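PDB 1ZZG: glucose-6-phosphate isomerase from Thermus thermophilus, which probably catalyses the reversible isomerization of glucose 6-phosphate to fructose 6-phosphate, a step shared by glycolysis and gluconeogenesis. Local coordinates for residues Gly185-Ser189 with Ala396-Pro400; Trp260-Leu264 with Leu381-Thr385. One frame throughout, in Å; residues are numbered along the deposited sequence.

Contact 1: residues Gly185-Ser189 with Ala396-Pro400; sequences GGRFS and AFDQP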
ATOM      1  N   GLY A 185      11.828 -19.870  -5.223  1.00 23.81           N
ATOM      2  CA  GLY A 185      10.787 -19.204  -5.984  1.00 24.84           C
ATOM      3  C   GLY A 185      10.808 -17.697  -5.779  1.00 25.57           C
ATOM      4  O   GLY A 185      11.316 -17.200  -4.774  1.00 24.71           O
ATOM      5  N   GLY A 186      10.251 -16.966  -6.737  1.00 25.02           N
ATOM      6  CA  GLY A 186      10.221 -15.516  -6.644  1.00 23.90           C
ATOM      7  C   GLY A 186       9.739 -14.916  -5.331  1.00 23.63           C
ATOM      8  O   GLY A 186      10.448 -14.111  -4.724  1.00 22.45           O
ATOM      9  N   ARG A 187       8.545 -15.292  -4.874  1.00 21.54           N
ATOM     10  CA  ARG A 187       8.036 -14.711  -3.634  1.00 22.28           C
ATOM     11  C   ARG A 187       8.779 -15.160  -2.389  1.00 20.08           C
ATOM     12  O   ARG A 187       8.546 -14.628  -1.309  1.00 22.84           O
ATOM     13  CB  ARG A 187       6.530 -14.978  -3.478  1.00 24.14           C
ATOM     14  CG  ARG A 187       6.131 -16.427  -3.570  1.00 25.37           C
ATOM     15  CD  ARG A 187       4.610 -16.578  -3.512  1.00 24.83           C
ATOM     16  NE  ARG A 187       4.244 -17.973  -3.710  1.00 24.91           N
ATOM     17  CZ  ARG A 187       4.075 -18.547  -4.895  1.00 26.17           C
ATOM     18  NH1 ARG A 187       4.219 -17.844  -6.014  1.00 24.83           N
ATOM     19  NH2 ARG A 187       3.799 -19.842  -4.959  1.00 23.18           N
ATOM     20  N   PHE A 188       9.678 -16.129  -2.542  1.00 20.28           N
ATOM     21  CA  PHE A 188      10.476 -16.639  -1.423  1.00 21.33           C
ATOM     22  C   PHE A 188      11.942 -16.239  -1.612  1.00 22.85           C
ATOM     23  O   PHE A 188      12.825 -16.785  -0.950  1.00 22.29           O
ATOM     24  CB  PHE A 188      10.405 -18.172  -1.377  1.00 21.28           C
ATOM     25  CG  PHE A 188       9.091 -18.714  -0.890  1.00 22.19           C
ATOM     26  CD1 PHE A 188       8.895 -18.990   0.461  1.00 21.60           C
ATOM     27  CD2 PHE A 188       8.051 -18.958  -1.779  1.00 22.06           C
ATOM     28  CE1 PHE A 188       7.686 -19.504   0.916  1.00 21.47           C
ATOM     29  CE2 PHE A 188       6.834 -19.473  -1.332  1.00 22.46           C
ATOM     30  CZ  PHE A 188       6.655 -19.745   0.018  1.00 21.18           C
ATOM     31  N   SER A 189      12.194 -15.277  -2.496  1.00 22.82           N
ATOM     32  CA  SER A 189      13.564 -14.872  -2.815  1.00 23.09           C
ATOM     33  C   SER A 189      14.155 -13.659  -2.109  1.00 22.47           C
ATOM     34  O   SER A 189      15.253 -13.242  -2.457  1.00 23.01           O
ATOM     35  CB  SER A 189      13.682 -14.627  -4.322  1.00 24.14           C
ATOM     36  OG  SER A 189      13.120 -13.363  -4.671  1.00 22.52           O
ATOM     37  N   ALA A 396       2.138 -24.864  -2.356  1.00 23.97           N
ATOM     38  CA  ALA A 396       2.393 -23.480  -1.971  1.00 23.51           C
ATOM     39  C   ALA A 396       3.526 -22.827  -2.748  1.00 24.57           C
ATOM     40  O   ALA A 396       3.843 -21.656  -2.523  1.00 24.09           O
ATOM     41  CB  ALA A 396       2.706 -23.425  -0.477  1.00 24.41           C
ATOM     42  N   PHE A 397       4.106 -23.556  -3.693  1.00 23.35           N
ATOM     43  CA  PHE A 397       5.258 -23.031  -4.406  1.00 25.00           C
ATOM     44  C   PHE A 397       5.144 -22.754  -5.897  1.00 25.68           C
ATOM     45  O   PHE A 397       6.140 -22.420  -6.546  1.00 26.14           O
ATOM     46  CB  PHE A 397       6.441 -23.948  -4.088  1.00 24.05           C
ATOM     47  CG  PHE A 397       6.608 -24.190  -2.608  1.00 24.80           C
ATOM     48  CD1 PHE A 397       7.014 -23.158  -1.765  1.00 25.51           C
ATOM     49  CD2 PHE A 397       6.259 -25.415  -2.042  1.00 24.53           C
ATOM     50  CE1 PHE A 397       7.067 -23.337  -0.380  1.00 24.56           C
ATOM     51  CE2 PHE A 397       6.308 -25.606  -0.652  1.00 24.82           C
ATOM     52  CZ  PHE A 397       6.711 -24.563   0.179  1.00 24.67           C
ATOM     53  N   ASP A 398       3.940 -22.877  -6.440  1.00 25.83           N
ATOM     54  CA  ASP A 398       3.733 -22.591  -7.854  1.00 26.35           C
ATOM     55  C   ASP A 398       2.658 -21.511  -7.983  1.00 26.51           C
ATOM     56  O   ASP A 398       2.177 -20.992  -6.977  1.00 25.84           O
ATOM     57  CB  ASP A 398       3.357 -23.867  -8.630  1.00 27.86           C
ATOM     58  CG  ASP A 398       1.992 -24.410  -8.262  1.00 28.04           C
ATOM     59  OD1 ASP A 398       1.348 -23.877  -7.341  1.00 27.96           O
ATOM     60  OD2 ASP A 398       1.560 -25.385  -8.912  1.00 32.65           O
ATOM     61  N   GLN A 399       2.293 -21.157  -9.209  1.00 26.76           N
ATOM     62  CA  GLN A 399       1.289 -20.119  -9.415  1.00 26.63           C
ATOM     63  C   GLN A 399       0.593 -20.279 -10.766  1.00 26.09           C
ATOM     64  O   GLN A 399       0.746 -19.443 -11.660  1.00 24.78           O
ATOM     65  CB  GLN A 399       1.943 -18.734  -9.300  1.00 26.09           C
ATOM     66  CG  GLN A 399       3.251 -18.552 -10.075  1.00 27.28           C
ATOM     67  CD  GLN A 399       4.428 -19.327  -9.486  1.00 29.77           C
ATOM     68  OE1 GLN A 399       4.716 -19.245  -8.289  1.00 27.66           O
ATOM     69  NE2 GLN A 399       5.125 -20.072 -10.338  1.00 30.65           N
ATOM     70  N   PRO A 400      -0.199 -21.354 -10.917  1.00 25.83           N
ATOM     71  CA  PRO A 400      -0.939 -21.680 -12.142  1.00 27.41           C
ATOM     72  C   PRO A 400      -1.883 -20.591 -12.639  1.00 26.50           C
ATOM     73  O   PRO A 400      -2.082 -20.447 -13.843  1.00 26.70           O
ATOM     74  CB  PRO A 400      -1.708 -22.955 -11.765  1.00 27.59           C
ATOM     75  CG  PRO A 400      -0.903 -23.541 -10.649  1.00 28.34           C
ATOM     76  CD  PRO A 400      -0.515 -22.322  -9.853  1.00 27.13           C
TER
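Three hydrogen bonds from one guanidinium hold these two loops together. Arg-187 NH2 donates to the carbonyl oxygens Ala-396 O at 3.0 Å and Asp-398 O at 2.8 Å, while Arg-187 NH1 reaches the side-chain oxygen Gln-399 OE1 at 2.7 Å. All three acceptors lie near the guanidinium plane, at its edge, where the N-H bonds point. Arginine suits the place because a long arm, t at chi2 and chi3, carries several diverging donors to a chain that turns around its tip; the amide of Gln-399 can bend back to meet it. Arg-187 NH1 also forms a salt bridge with Glu-267, the predicted proton donor, and Arg-187 NE is hydrogen-bonded to Ser-268 OG. Beside this polar cluster Phe-188 and Phe-397 meet obliquely, with ring centroids 5.3 Å apart, planes at 52° and Phe-188 CZ 3.6 Å from Phe-397 CE1. Phe-188 further stacks on Trp-43. A buried cation thus faces a predicted catalytic carboxylate and neutral oxygens, an arrangement consistent with Arg-187 helping to orient Glu-267.

Contact 2: residues Trp260-Leu264 with Leu381-Thr385; sequences WFVQL and LMWQT
Trp-260 sets the edge of its indole against Leu-381 and Met-382, with Trp-260 CZ3 4.0 Å from Leu-381 CD1 and Trp-260 CZ2 4.0 Å from Met-382 CG. This is near-parallel helix-helix packing in the core of the phosphoglucose isomerase fold: both segments are alpha-helical, their axes 10.9 Å apart and crossing at -21°. That wide spacing suits bulky side chains. Phe-261 CA faces Leu-381 CA at 7.8 Å and Leu-264 CA faces Met-382 CA at 7.4 Å. Trp-260, Phe-261 and Leu-264 have chi1 t; Leu-381 and Met-382, m. Phe-261 CD1 touches Leu-381 CD1 at 4.0 Å, Phe-261 CE1 lies 3.9 Å from Gln-384 NE2 at the ring edge, and Gln-384 OE1 is hydrogen-bonded to Thr-232 OG1. Leu-264, a branched wedge pointing at the other helix, sets CD2 4.0 Å from Leu-381 CB and 4.1 Å from Met-382 CG. Thr-385 tolerates this apolar neighbour because its hydroxyl is satisfied within its own helix: OG1 donates to Leu-381 O at 2.8 Å while lying 3.5 Å from Leu-264 CD2.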
ATOM      1  N   TRP A 260       4.607  -7.273   0.901  1.00 20.15           N
ATOM      2  CA  TRP A 260       5.420  -8.470   0.698  1.00 20.43           C
ATOM      3  C   TRP A 260       4.678  -9.692   1.242  1.00 19.73           C
ATOM      4  O   TRP A 260       4.650 -10.752   0.604  1.00 19.39           O
ATOM      5  CB  TRP A 260       6.763  -8.325   1.420  1.00 20.68           C
ATOM      6  CG  TRP A 260       7.577  -9.585   1.439  1.00 20.49           C
ATOM      7  CD1 TRP A 260       8.367 -10.077   0.435  1.00 21.77           C
ATOM      8  CD2 TRP A 260       7.644 -10.536   2.507  1.00 21.47           C
ATOM      9  NE1 TRP A 260       8.923 -11.280   0.814  1.00 21.83           N
ATOM     10  CE2 TRP A 260       8.496 -11.585   2.081  1.00 22.98           C
ATOM     11  CE3 TRP A 260       7.069 -10.603   3.785  1.00 20.94           C
ATOM     12  CZ2 TRP A 260       8.784 -12.691   2.889  1.00 22.62           C
ATOM     13  CZ3 TRP A 260       7.358 -11.708   4.594  1.00 21.83           C
ATOM     14  CH2 TRP A 260       8.208 -12.736   4.139  1.00 20.76           C
ATOM     15  N   PHE A 261       4.075  -9.548   2.420  1.00 18.29           N
ATOM     16  CA  PHE A 261       3.346 -10.662   3.021  1.00 19.60           C
ATOM     17  C   PHE A 261       2.111 -11.035   2.212  1.00 19.87           C
ATOM     18  O   PHE A 261       1.771 -12.217   2.076  1.00 20.37           O
ATOM     19  CB  PHE A 261       2.913 -10.339   4.451  1.00 20.40           C
ATOM     20  CG  PHE A 261       2.069 -11.422   5.066  1.00 22.12           C
ATOM     21  CD1 PHE A 261       2.631 -12.655   5.402  1.00 21.50           C
ATOM     22  CD2 PHE A 261       0.698 -11.247   5.226  1.00 21.40           C
ATOM     23  CE1 PHE A 261       1.837 -13.699   5.879  1.00 24.03           C
ATOM     24  CE2 PHE A 261      -0.105 -12.282   5.700  1.00 24.80           C
ATOM     25  CZ  PHE A 261       0.466 -13.512   6.027  1.00 23.65           C
ATOM     26  N   VAL A 262       1.427 -10.024   1.683  1.00 20.92           N
ATOM     27  CA  VAL A 262       0.237 -10.272   0.882  1.00 21.95           C
ATOM     28  C   VAL A 262       0.565 -11.172  -0.317  1.00 21.91           C
ATOM     29  O   VAL A 262      -0.182 -12.107  -0.605  1.00 21.05           O
ATOM     30  CB  VAL A 262      -0.406  -8.941   0.419  1.00 20.75           C
ATOM     31  CG1 VAL A 262      -1.533  -9.215  -0.564  1.00 22.40           C
ATOM     32  CG2 VAL A 262      -0.965  -8.201   1.629  1.00 19.51           C
ATOM     33  N   GLN A 263       1.671 -10.906  -1.014  1.00 22.86           N
ATOM     34  CA  GLN A 263       2.038 -11.770  -2.134  1.00 22.75           C
ATOM     35  C   GLN A 263       2.405 -13.153  -1.610  1.00 22.43           C
ATOM     36  O   GLN A 263       2.008 -14.170  -2.177  1.00 22.74           O
ATOM     37  CB  GLN A 263       3.240 -11.242  -2.929  1.00 25.00           C
ATOM     38  CG  GLN A 263       3.805 -12.335  -3.843  1.00 25.99           C
ATOM     39  CD  GLN A 263       4.935 -11.887  -4.746  1.00 31.52           C
ATOM     40  OE1 GLN A 263       5.759 -11.064  -4.367  1.00 34.62           O
ATOM     41  NE2 GLN A 263       4.993 -12.457  -5.946  1.00 31.61           N
ATOM     42  N   LEU A 264       3.195 -13.189  -0.542  1.00 22.78           N
ATOM     43  CA  LEU A 264       3.610 -14.462   0.035  1.00 21.83           C
ATOM     44  C   LEU A 264       2.395 -15.319   0.388  1.00 22.32           C
ATOM     45  O   LEU A 264       2.307 -16.486   0.007  1.00 21.89           O
ATOM     46  CB  LEU A 264       4.437 -14.234   1.301  1.00 22.57           C
ATOM     47  CG  LEU A 264       4.793 -15.526   2.052  1.00 23.57           C
ATOM     48  CD1 LEU A 264       5.735 -16.371   1.195  1.00 22.44           C
ATOM     49  CD2 LEU A 264       5.432 -15.203   3.392  1.00 21.49           C
ATOM     50  N   LEU A 381       7.517 -16.080   8.611  1.00 20.29           N
ATOM     51  CA  LEU A 381       6.305 -16.069   7.803  1.00 17.47           C
ATOM     52  C   LEU A 381       6.395 -17.019   6.619  1.00 18.51           C
ATOM     53  O   LEU A 381       5.393 -17.618   6.220  1.00 19.18           O
ATOM     54  CB  LEU A 381       5.996 -14.645   7.335  1.00 17.36           C
ATOM     55  CG  LEU A 381       5.603 -13.741   8.513  1.00 18.26           C
ATOM     56  CD1 LEU A 381       5.570 -12.287   8.079  1.00 17.54           C
ATOM     57  CD2 LEU A 381       4.246 -14.177   9.059  1.00 17.75           C
ATOM     58  N   MET A 382       7.589 -17.168   6.055  1.00 18.44           N
ATOM     59  CA  MET A 382       7.745 -18.085   4.941  1.00 20.28           C
ATOM     60  C   MET A 382       7.508 -19.511   5.446  1.00 20.13           C
ATOM     61  O   MET A 382       6.876 -20.309   4.758  1.00 20.57           O
ATOM     62  CB  MET A 382       9.129 -17.929   4.299  1.00 18.87           C
ATOM     63  CG  MET A 382       9.233 -16.652   3.467  1.00 21.14           C
ATOM     64  SD  MET A 382      10.774 -16.441   2.521  1.00 24.07           S
ATOM     65  CE  MET A 382      11.759 -15.491   3.685  1.00 20.97           C
ATOM     66  N   TRP A 383       7.996 -19.823   6.648  1.00 20.52           N
ATOM     67  CA  TRP A 383       7.784 -21.151   7.226  1.00 21.19           C
ATOM     68  C   TRP A 383       6.298 -21.337   7.509  1.00 21.30           C
ATOM     69  O   TRP A 383       5.719 -22.378   7.198  1.00 20.98           O
ATOM     70  CB  TRP A 383       8.560 -21.321   8.532  1.00 21.40           C
ATOM     71  CG  TRP A 383       9.972 -21.742   8.350  1.00 21.56           C
ATOM     72  CD1 TRP A 383      11.081 -20.952   8.430  1.00 23.11           C
ATOM     73  CD2 TRP A 383      10.441 -23.070   8.078  1.00 22.71           C
ATOM     74  NE1 TRP A 383      12.218 -21.706   8.231  1.00 24.55           N
ATOM     75  CE2 TRP A 383      11.853 -23.009   8.013  1.00 23.00           C
ATOM     76  CE3 TRP A 383       9.805 -24.308   7.887  1.00 21.33           C
ATOM     77  CZ2 TRP A 383      12.643 -24.137   7.765  1.00 22.87           C
ATOM     78  CZ3 TRP A 383      10.596 -25.435   7.640  1.00 20.11           C
ATOM     79  CH2 TRP A 383      11.998 -25.337   7.581  1.00 19.79           C
ATOM     80  N   GLN A 384       5.694 -20.324   8.122  1.00 20.33           N
ATOM     81  CA  GLN A 384       4.269 -20.355   8.432  1.00 21.85           C
ATOM     82  C   GLN A 384       3.503 -20.711   7.173  1.00 21.98           C
ATOM     83  O   GLN A 384       2.646 -21.587   7.179  1.00 21.20           O
ATOM     84  CB  GLN A 384       3.809 -18.984   8.926  1.00 23.40           C
ATOM     85  CG  GLN A 384       2.304 -18.778   8.907  1.00 22.09           C
ATOM     86  CD  GLN A 384       1.919 -17.376   9.335  1.00 24.00           C
ATOM     87  OE1 GLN A 384       2.131 -16.989  10.482  1.00 25.23           O
ATOM     88  NE2 GLN A 384       1.359 -16.601   8.406  1.00 22.77           N
ATOM     89  N   THR A 385       3.831 -20.018   6.087  1.00 21.76           N
ATOM     90  CA  THR A 385       3.177 -20.240   4.808  1.00 21.24           C
ATOM     91  C   THR A 385       3.420 -21.647   4.256  1.00 21.94           C
ATOM     92  O   THR A 385       2.490 -22.290   3.757  1.00 23.07           O
ATOM     93  CB  THR A 385       3.641 -19.186   3.785  1.00 22.36           C
ATOM     94  OG1 THR A 385       3.357 -17.874   4.295  1.00 21.95           O
ATOM     95  CG2 THR A 385       2.923 -19.379   2.459  1.00 21.19           C
TER

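How the contacts relate
From the N terminus, the chain passes through the parallel sheet that ends with strand 176-179 and then enters the loop holding 185-189. Helix 257-269 supplies 260-264, and after strands of the mixed sheet helix 371-391 supplies 381-385, closing contact 2. The chain then runs on to 396-400, just before the C-terminal helix 403-414, and closes contact 1; the smaller closure therefore lies within the larger one. Their centres are 10 Å apart and they share an apolar seam: Phe-188 CZ lies 3.7 Å from Leu-264 CD1, and Phe-188 CD1 lies 3.8 Å from Met-382 SD. Contact 2 pairs two core helices, contact 1 joins loops beside them, and both touch the second subunit.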